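Local coordinates for protein 2-C-methyl-D-erythritol 4-phosphate cytidylyltransferase (Neisseria gonorrhoeae, PDB 1VGW) that probably catalyses the transfer of a cytidylyl group from CTP to 2-C-methyl-D-erythritol 4-phosphate, releasing diphosphate in the DXP route of isoprenoid biosynthesis, at residues Arg5-Leu10 with Ala49-Val54; Thr35-Val40 with His110-Cys115; Ala139-Asp144 with Gly162-Gln167. One frame throughout, in Å; residues are numbered along the deposited sequence.

Interaction 1: residues Arg5-Leu10 with Ala49-Val54; sequences RKNIAL and AVDLTV
A9 of strand 7-10 and T53 of strand 52-54 form a parallel bridge, the short strand axes approaching to 4.8 Å at an angle of 19°. A9 uses both its backbone polar atoms toward the partner strand: A9 N donates to L52 O at 3.0 Å, and A9 O receives V54 N at 2.9 Å. Ahead of this ladder, N7 makes three hydrogen bonds with residues 49-51. N7 N donates to D51 OD2 at 2.7 Å, meeting the oxygen nearly end-on, while D51 N returns a bond to N7 O at 2.8 Å. CG of D51 lies beside its own backbone N (chi1 -53°), which brings the carboxylate to N7 N in place of a main-chain carbonyl. The third bond, N7 ND2 to A49 O, is more bent (147°). I8 and L52 lie side by side and point the same way, with I8 CG2 and L52 CD2 4.0 Å apart; L10 CD1 approaches V54 CB at 4.3 Å on that face. A9 and T53 project from the other face. Helix 36-45, in the beta-alpha-beta connection between strands 7-12 and 52-56, packs on A9 and T53 through F44, whereas helix 84-98 lies against I8, L10 and V54. Strand 106-109 flanks strand 7-12 on its far side, and strand 75-77 adds a further parallel strand beyond 52-56.

Interaction 2: residues Thr35-Val40 with His110-Cys115; sequences TVLEHV and HDAARC
V36 and V40, one turn apart at the start of helix 36-45, pack against A112 and C115 in the loop that leaves strand 106-109 of the Rossmann-like nucleotidyltransferase fold. V40 fits into the bend of the loop: its CG2 is 3.4 Å from R114 O and 3.6 Å from C115 CB, while its CG1 comes to the edge of the H110 ring, 3.9 Å from CD2. V36 CG1 touches C115 SG at 3.4 Å, the C115 side-chain torsion (chi1 60°) turning the sulphur toward it. L37 CD1 adds a looser contact with A112 CB at 4.2 Å. The loop is braced from within by a type I turn, D111 to R114. H110 NE2 donates in the ring plane to a lone pair of R114 O (2.9 Å), and R114 NE forms a salt bridge with D111 OD1 (2.9 Å). The other oxygen of D111, OD2, forms a salt bridge with R84, and R114 NH2 forms one with D144 of the second subunit. I11 of strand 7-12 contacts L37, V40 and A112, F44 of helix 36-45 meets H110 edge-to-face, and helix 218-228 rests on H39 and C115 through L228 and V224.

Interaction 3: residues Ala139-Asp144 with Gly162-Gln167; sequences AVPVAD and GLWQAQ
V140 and Q165 form the hydrogen-bonded pair of an antiparallel ladder between strands 139-141 and 163-167, flanked by the non-hydrogen-bonded pairs A139-A166 and P141-W164. Both bonds of the central pair are made: V140 N donates to Q165 O at 3.0 Å, and Q165 N donates to V140 O at 2.7 Å, almost straight at 173°. Beyond the ladder, V142 N donates to L163 O at 3.0 Å; the N-H is well aligned, but it meets the oxygen from above the carbonyl plane, 40° out of it. P141 has no N-H to offer; its O receives a weak bond from Q165 NE2 at 3.3 Å. V140 CG2 packs 3.5 Å from that same NE2, and V142 CG2 lies 3.7 Å from Q165 CG, the two side chains crossing at about a right angle. P141 lies alongside W164, with CG over one face of the indole, 3.6 Å from the centroid of the six-membered ring in a CH-pi contact. CG of W164 sits beside its own backbone N (chi1 -65°), which sets the ring along P141, and A139 CB approaches W164 CE3 at 4.2 Å. The amide of Q167 is satisfied outside the pair, its OE1 by N212 ND2 and its NE2 by D209 O. Backbone bonds of V140, Q165 and V142 thus hold the strands in register, P141 contributes its ring instead of an N-H, and the other edge of residues 163-165 pairs antiparallel with the second subunit, carrying the mixed sheet across the dimer interface.

Interactions 1 and 2 are joined directly: L10 O and H110 N, 2.9 Å apart, make a probable hydrogen bond between strand 7-12 and the loop, although the contact centres lie 16 Å apart. Interaction 2 also touches interaction 3, R114 NH1 lying 4.0 Å from Q167 CG, and R114 of one subunit pairs with D144 of the other. Interactions 1 and 3 do not meet; their centres are 26 Å apart. The predicted substrate-positioning residues lie near the second and third contacts: the side chain of R114 comes within about 4 Å of that of K214, and the side chain of V142 within about 4 Å of that of R160. Interaction 1 is remote from all such sites.

Interaction 1: residues Arg5-Leu10 with Ala49-Val54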
loop_
_atom_site.group_PDB
_atom_site.type_symbol
_atom_site.label_atom_id
_atom_site.label_comp_id
_atom_site.label_asym_id
_atom_site.label_seq_id
_atom_site.Cartn_x
_atom_site.Cartn_y
_atom_site.Cartn_z
ATOM N N ARG B 5 9.719 -23.564 23.478
ATOM C CA ARG B 5 10.059 -23.447 22.047
ATOM C C ARG B 5 10.594 -22.011 21.833
ATOM O O ARG B 5 10.054 -21.068 22.412
ATOM C CB ARG B 5 8.789 -23.704 21.204
ATOM C CG ARG B 5 8.757 -25.115 20.616
ATOM C CD ARG B 5 7.503 -25.507 19.856
ATOM N NE ARG B 5 6.286 -25.280 20.611
ATOM C CZ ARG B 5 5.410 -24.318 20.502
ATOM N NH1 ARG B 5 5.573 -23.397 19.554
ATOM N NH2 ARG B 5 4.359 -24.216 21.294
ATOM N N LYS B 6 11.690 -21.853 21.100
ATOM C CA LYS B 6 12.312 -20.562 20.898
ATOM C C LYS B 6 11.822 -19.749 19.706
ATOM O O LYS B 6 11.421 -20.285 18.666
ATOM C CB LYS B 6 13.837 -20.746 20.727
ATOM C CG LYS B 6 14.547 -21.201 21.992
ATOM C CD LYS B 6 15.965 -21.639 21.568
ATOM C CE LYS B 6 16.685 -22.384 22.686
ATOM N NZ LYS B 6 17.810 -23.213 22.092
ATOM N N ASN B 7 12.016 -18.430 19.845
ATOM C CA ASN B 7 11.669 -17.467 18.777
ATOM C C ASN B 7 12.950 -16.780 18.292
ATOM O O ASN B 7 13.536 -16.013 19.091
ATOM C CB ASN B 7 10.710 -16.432 19.349
ATOM C CG ASN B 7 9.315 -17.018 19.481
ATOM O OD1 ASN B 7 8.827 -17.603 18.506
ATOM N ND2 ASN B 7 8.713 -16.832 20.635
ATOM N N ILE B 8 13.391 -17.097 17.086
ATOM C CA ILE B 8 14.623 -16.541 16.540
ATOM C C ILE B 8 14.443 -15.650 15.313
ATOM O O ILE B 8 13.986 -16.102 14.243
ATOM C CB ILE B 8 15.591 -17.688 16.168
ATOM C CG1 ILE B 8 15.825 -18.624 17.379
ATOM C CG2 ILE B 8 16.925 -17.195 15.654
ATOM C CD1 ILE B 8 16.380 -19.965 16.943
ATOM N N ALA B 9 14.856 -14.387 15.381
ATOM C CA ALA B 9 14.741 -13.473 14.218
ATOM C C ALA B 9 15.872 -13.665 13.228
ATOM O O ALA B 9 17.054 -13.810 13.645
ATOM C CB ALA B 9 14.719 -12.014 14.648
ATOM N N LEU B 10 15.540 -13.763 11.940
ATOM C CA LEU B 10 16.629 -13.911 10.925
ATOM C C LEU B 10 16.436 -12.787 9.882
ATOM O O LEU B 10 15.358 -12.575 9.309
ATOM C CB LEU B 10 16.639 -15.280 10.303
ATOM C CG LEU B 10 17.519 -15.643 9.152
ATOM C CD1 LEU B 10 18.997 -15.667 9.550
ATOM C CD2 LEU B 10 17.195 -17.025 8.534
ATOM N N ALA B 49 9.610 -11.584 23.887
ATOM C CA ALA B 49 9.406 -12.919 23.382
ATOM C C ALA B 49 10.432 -13.409 22.398
ATOM O O ALA B 49 10.321 -14.577 21.989
ATOM C CB ALA B 49 8.008 -13.001 22.718
ATOM N N VAL B 50 11.375 -12.594 21.967
ATOM C CA VAL B 50 12.380 -13.008 20.976
ATOM C C VAL B 50 13.588 -13.451 21.755
ATOM O O VAL B 50 13.994 -12.731 22.659
ATOM C CB VAL B 50 12.698 -11.849 20.012
ATOM C CG1 VAL B 50 13.885 -12.106 19.083
ATOM C CG2 VAL B 50 11.459 -11.577 19.164
ATOM N N ASP B 51 14.172 -14.588 21.463
ATOM C CA ASP B 51 15.271 -15.109 22.255
ATOM C C ASP B 51 16.628 -14.889 21.622
ATOM O O ASP B 51 17.657 -15.062 22.279
ATOM C CB ASP B 51 15.043 -16.654 22.426
ATOM C CG ASP B 51 13.658 -16.923 22.972
ATOM O OD1 ASP B 51 13.349 -16.450 24.093
ATOM O OD2 ASP B 51 12.808 -17.508 22.250
ATOM N N LEU B 52 16.680 -14.613 20.322
ATOM C CA LEU B 52 17.928 -14.421 19.623
ATOM C C LEU B 52 17.638 -13.682 18.296
ATOM O O LEU B 52 16.497 -13.730 17.795
ATOM C CB LEU B 52 18.579 -15.778 19.326
ATOM C CG LEU B 52 19.914 -15.812 18.614
ATOM C CD1 LEU B 52 21.079 -15.533 19.569
ATOM C CD2 LEU B 52 20.184 -17.124 17.905
ATOM N N THR B 53 18.662 -12.997 17.806
ATOM C CA THR B 53 18.578 -12.249 16.550
ATOM C C THR B 53 19.854 -12.470 15.757
ATOM O O THR B 53 20.967 -12.465 16.298
ATOM C CB THR B 53 18.326 -10.763 16.808
ATOM O OG1 THR B 53 17.079 -10.620 17.494
ATOM C CG2 THR B 53 18.349 -9.922 15.562
ATOM N N VAL B 54 19.701 -12.848 14.490
ATOM C CA VAL B 54 20.836 -13.081 13.615
ATOM C C VAL B 54 20.677 -12.234 12.325
ATOM O O VAL B 54 19.534 -12.056 11.910
ATOM C CB VAL B 54 20.958 -14.546 13.191
ATOM C CG1 VAL B 54 22.242 -14.819 12.432
ATOM C CG2 VAL B 54 20.908 -15.472 14.434
#

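Interaction 2: residues Thr35-Val40 with His110-Cys115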
loop_
_atom_site.group_PDB
_atom_site.type_symbol
_atom_site.label_atom_id
_atom_site.label_comp_id
_atom_site.label_asym_id
_atom_site.label_seq_id
_atom_site.Cartn_x
_atom_site.Cartn_y
_atom_site.Cartn_z
ATOM N N THR B 35 21.441 3.748 11.520
ATOM C CA THR B 35 21.163 3.240 10.184
ATOM C C THR B 35 19.790 2.541 10.219
ATOM O O THR B 35 19.231 2.343 11.300
ATOM C CB THR B 35 22.224 2.249 9.696
ATOM O OG1 THR B 35 22.597 1.351 10.760
ATOM C CG2 THR B 35 23.466 2.987 9.210
ATOM N N VAL B 36 19.261 2.206 9.047
ATOM C CA VAL B 36 17.977 1.497 8.945
ATOM C C VAL B 36 18.129 0.139 9.657
ATOM O O VAL B 36 17.333 -0.230 10.490
ATOM C CB VAL B 36 17.554 1.246 7.494
ATOM C CG1 VAL B 36 16.105 0.795 7.376
ATOM C CG2 VAL B 36 17.790 2.484 6.631
ATOM N N LEU B 37 19.228 -0.556 9.381
ATOM C CA LEU B 37 19.496 -1.822 10.010
ATOM C C LEU B 37 19.493 -1.733 11.536
ATOM O O LEU B 37 18.697 -2.430 12.176
ATOM C CB LEU B 37 20.804 -2.472 9.544
ATOM C CG LEU B 37 20.914 -3.950 10.003
ATOM C CD1 LEU B 37 19.697 -4.727 9.510
ATOM C CD2 LEU B 37 22.173 -4.594 9.456
ATOM N N GLU B 38 20.240 -0.768 12.091
ATOM C CA GLU B 38 20.289 -0.605 13.542
ATOM C C GLU B 38 18.907 -0.322 14.102
ATOM O O GLU B 38 18.619 -0.665 15.235
ATOM C CB GLU B 38 21.249 0.493 13.952
ATOM C CG GLU B 38 22.714 0.113 13.921
ATOM C CD GLU B 38 23.579 1.335 14.259
ATOM O OE1 GLU B 38 23.757 1.646 15.444
ATOM O OE2 GLU B 38 24.044 1.977 13.286
ATOM N N HIS B 39 18.071 0.357 13.319
ATOM C CA HIS B 39 16.703 0.608 13.731
ATOM C C HIS B 39 15.926 -0.728 13.784
ATOM O O HIS B 39 15.093 -0.889 14.668
ATOM C CB HIS B 39 15.971 1.519 12.764
ATOM C CG HIS B 39 16.202 2.974 13.007
ATOM N ND1 HIS B 39 15.661 3.625 14.100
ATOM C CD2 HIS B 39 16.902 3.895 12.300
ATOM C CE1 HIS B 39 16.022 4.899 14.047
ATOM N NE2 HIS B 39 16.767 5.082 12.972
ATOM N N VAL B 40 16.158 -1.584 12.784
ATOM C CA VAL B 40 15.473 -2.869 12.741
ATOM C C VAL B 40 15.918 -3.801 13.888
ATOM O O VAL B 40 15.080 -4.474 14.489
ATOM C CB VAL B 40 15.593 -3.604 11.405
ATOM C CG1 VAL B 40 15.145 -5.081 11.575
ATOM C CG2 VAL B 40 14.639 -3.007 10.371
ATOM N N HIS B 110 12.759 -11.548 8.480
ATOM C CA HIS B 110 12.340 -10.153 8.298
ATOM C C HIS B 110 13.229 -9.341 7.353
ATOM O O HIS B 110 14.438 -9.477 7.438
ATOM C CB HIS B 110 12.359 -9.424 9.645
ATOM C CG HIS B 110 11.673 -8.100 9.646
ATOM N ND1 HIS B 110 10.324 -7.956 9.437
ATOM C CD2 HIS B 110 12.154 -6.846 9.842
ATOM C CE1 HIS B 110 9.992 -6.653 9.497
ATOM N NE2 HIS B 110 11.097 -5.980 9.752
ATOM N N ASP B 111 12.611 -8.520 6.511
ATOM C CA ASP B 111 13.395 -7.642 5.576
ATOM C C ASP B 111 14.230 -6.591 6.338
ATOM O O ASP B 111 13.707 -5.937 7.239
ATOM C CB ASP B 111 12.395 -6.865 4.734
ATOM C CG ASP B 111 11.701 -7.639 3.647
ATOM O OD1 ASP B 111 10.496 -7.365 3.434
ATOM O OD2 ASP B 111 12.304 -8.505 3.010
ATOM N N ALA B 112 15.485 -6.410 6.026
ATOM C CA ALA B 112 16.364 -5.396 6.590
ATOM C C ALA B 112 15.866 -3.961 6.411
ATOM O O ALA B 112 16.198 -3.054 7.186
ATOM C CB ALA B 112 17.736 -5.458 5.866
ATOM N N ALA B 113 15.035 -3.676 5.414
ATOM C CA ALA B 113 14.511 -2.359 5.205
ATOM C C ALA B 113 13.139 -2.107 5.776
ATOM O O ALA B 113 12.601 -1.027 5.445
ATOM C CB ALA B 113 14.505 -2.012 3.709
ATOM N N ARG B 114 12.517 -3.001 6.504
ATOM C CA ARG B 114 11.175 -2.713 7.078
ATOM C C ARG B 114 11.454 -2.328 8.543
ATOM O O ARG B 114 11.307 -3.112 9.488
ATOM C CB ARG B 114 10.207 -3.843 6.928
ATOM C CG ARG B 114 9.577 -4.114 5.583
ATOM C CD ARG B 114 8.533 -5.220 5.606
ATOM N NE ARG B 114 8.244 -5.767 4.289
ATOM C CZ ARG B 114 7.231 -5.392 3.502
ATOM N NH1 ARG B 114 6.369 -4.453 3.864
ATOM N NH2 ARG B 114 7.038 -5.983 2.326
ATOM N N CYS B 115 11.812 -1.031 8.712
ATOM C CA CYS B 115 12.224 -0.533 9.995
ATOM C C CYS B 115 11.173 0.100 10.844
ATOM O O CYS B 115 11.522 0.659 11.906
ATOM C CB CYS B 115 13.460 0.380 9.898
ATOM S SG CYS B 115 13.250 1.870 8.853
#

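Interaction 3: residues Ala139-Asp144 with Gly162-Gln167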
loop_
_atom_site.group_PDB
_atom_site.type_symbol
_atom_site.label_atom_id
_atom_site.label_comp_id
_atom_site.label_asym_id
_atom_site.label_seq_id
_atom_site.Cartn_x
_atom_site.Cartn_y
_atom_site.Cartn_z
ATOM N N ALA B 139 0.259 -9.555 7.117
ATOM C CA ALA B 139 -0.241 -9.165 5.763
ATOM C C ALA B 139 -1.432 -8.222 5.940
ATOM O O ALA B 139 -1.921 -8.111 7.098
ATOM C CB ALA B 139 -0.604 -10.409 4.998
ATOM N N VAL B 140 -1.779 -7.462 4.932
ATOM C CA VAL B 140 -2.921 -6.548 4.958
ATOM C C VAL B 140 -3.834 -6.770 3.751
ATOM O O VAL B 140 -3.385 -6.994 2.616
ATOM C CB VAL B 140 -2.502 -5.058 4.991
ATOM C CG1 VAL B 140 -1.617 -4.761 6.207
ATOM C CG2 VAL B 140 -1.809 -4.607 3.724
ATOM N N PRO B 141 -5.141 -6.653 3.922
ATOM C CA PRO B 141 -6.062 -6.866 2.815
ATOM C C PRO B 141 -5.876 -5.842 1.721
ATOM O O PRO B 141 -5.493 -4.705 2.042
ATOM C CB PRO B 141 -7.442 -6.759 3.455
ATOM C CG PRO B 141 -7.224 -6.926 4.917
ATOM C CD PRO B 141 -5.845 -6.350 5.176
ATOM N N VAL B 142 -6.045 -6.241 0.460
ATOM C CA VAL B 142 -5.939 -5.305 -0.670
ATOM C C VAL B 142 -7.174 -4.413 -0.682
ATOM O O VAL B 142 -8.259 -4.918 -0.900
ATOM C CB VAL B 142 -5.882 -6.062 -2.003
ATOM C CG1 VAL B 142 -5.929 -5.065 -3.181
ATOM C CG2 VAL B 142 -4.594 -6.887 -2.099
ATOM N N ALA B 143 -7.062 -3.144 -0.348
ATOM C CA ALA B 143 -8.217 -2.269 -0.304
ATOM C C ALA B 143 -8.603 -1.564 -1.598
ATOM O O ALA B 143 -9.793 -1.248 -1.715
ATOM C CB ALA B 143 -8.013 -1.236 0.823
ATOM N N ASP B 144 -7.724 -1.294 -2.532
ATOM C CA ASP B 144 -8.048 -0.595 -3.785
ATOM C C ASP B 144 -8.351 -1.534 -4.945
ATOM O O ASP B 144 -7.769 -2.625 -5.029
ATOM C CB ASP B 144 -6.809 0.255 -4.198
ATOM C CG ASP B 144 -6.547 1.446 -3.310
ATOM O OD1 ASP B 144 -5.358 1.838 -3.194
ATOM O OD2 ASP B 144 -7.514 2.004 -2.722
ATOM N N GLY B 162 -11.227 -11.208 -1.100
ATOM C CA GLY B 162 -10.385 -12.103 -0.359
ATOM C C GLY B 162 -8.900 -11.990 -0.607
ATOM O O GLY B 162 -8.181 -12.898 -0.109
ATOM N N LEU B 163 -8.357 -10.959 -1.243
ATOM C CA LEU B 163 -6.942 -10.831 -1.513
ATOM C C LEU B 163 -6.201 -9.979 -0.473
ATOM O O LEU B 163 -6.818 -9.128 0.174
ATOM C CB LEU B 163 -6.622 -10.275 -2.899
ATOM C CG LEU B 163 -7.163 -10.985 -4.132
ATOM C CD1 LEU B 163 -6.403 -10.564 -5.395
ATOM C CD2 LEU B 163 -7.077 -12.526 -3.962
ATOM N N TRP B 164 -4.938 -10.358 -0.204
ATOM C CA TRP B 164 -4.069 -9.754 0.781
ATOM C C TRP B 164 -2.661 -9.449 0.263
ATOM O O TRP B 164 -2.082 -10.194 -0.529
ATOM C CB TRP B 164 -3.874 -10.739 2.000
ATOM C CG TRP B 164 -5.131 -11.001 2.753
ATOM C CD1 TRP B 164 -6.225 -11.706 2.301
ATOM C CD2 TRP B 164 -5.473 -10.615 4.092
ATOM N NE1 TRP B 164 -7.233 -11.662 3.207
ATOM C CE2 TRP B 164 -6.800 -11.029 4.331
ATOM C CE3 TRP B 164 -4.818 -9.897 5.079
ATOM C CZ2 TRP B 164 -7.474 -10.776 5.522
ATOM C CZ3 TRP B 164 -5.473 -9.659 6.285
ATOM C CH2 TRP B 164 -6.789 -10.104 6.501
ATOM N N GLN B 165 -1.987 -8.444 0.823
ATOM C CA GLN B 165 -0.614 -8.146 0.446
ATOM C C GLN B 165 0.323 -8.632 1.560
ATOM O O GLN B 165 0.150 -8.218 2.697
ATOM C CB GLN B 165 -0.392 -6.638 0.279
ATOM C CG GLN B 165 -1.351 -5.973 -0.673
ATOM C CD GLN B 165 -1.570 -4.506 -0.313
ATOM O OE1 GLN B 165 -0.738 -3.656 -0.610
ATOM N NE2 GLN B 165 -2.701 -4.251 0.340
ATOM N N ALA B 166 1.307 -9.451 1.222
ATOM C CA ALA B 166 2.216 -9.984 2.205
ATOM C C ALA B 166 3.236 -8.964 2.689
ATOM O O ALA B 166 3.717 -8.118 1.903
ATOM C CB ALA B 166 2.926 -11.188 1.576
ATOM N N GLN B 167 3.570 -8.986 3.952
ATOM C CA GLN B 167 4.606 -8.189 4.594
ATOM C C GLN B 167 5.580 -9.183 5.247
ATOM O O GLN B 167 5.649 -10.333 4.749
ATOM C CB GLN B 167 4.044 -7.255 5.649
ATOM C CG GLN B 167 3.062 -6.230 5.131
ATOM C CD GLN B 167 2.621 -5.202 6.145
ATOM O OE1 GLN B 167 2.386 -5.503 7.335
ATOM N NE2 GLN B 167 2.484 -3.953 5.674
#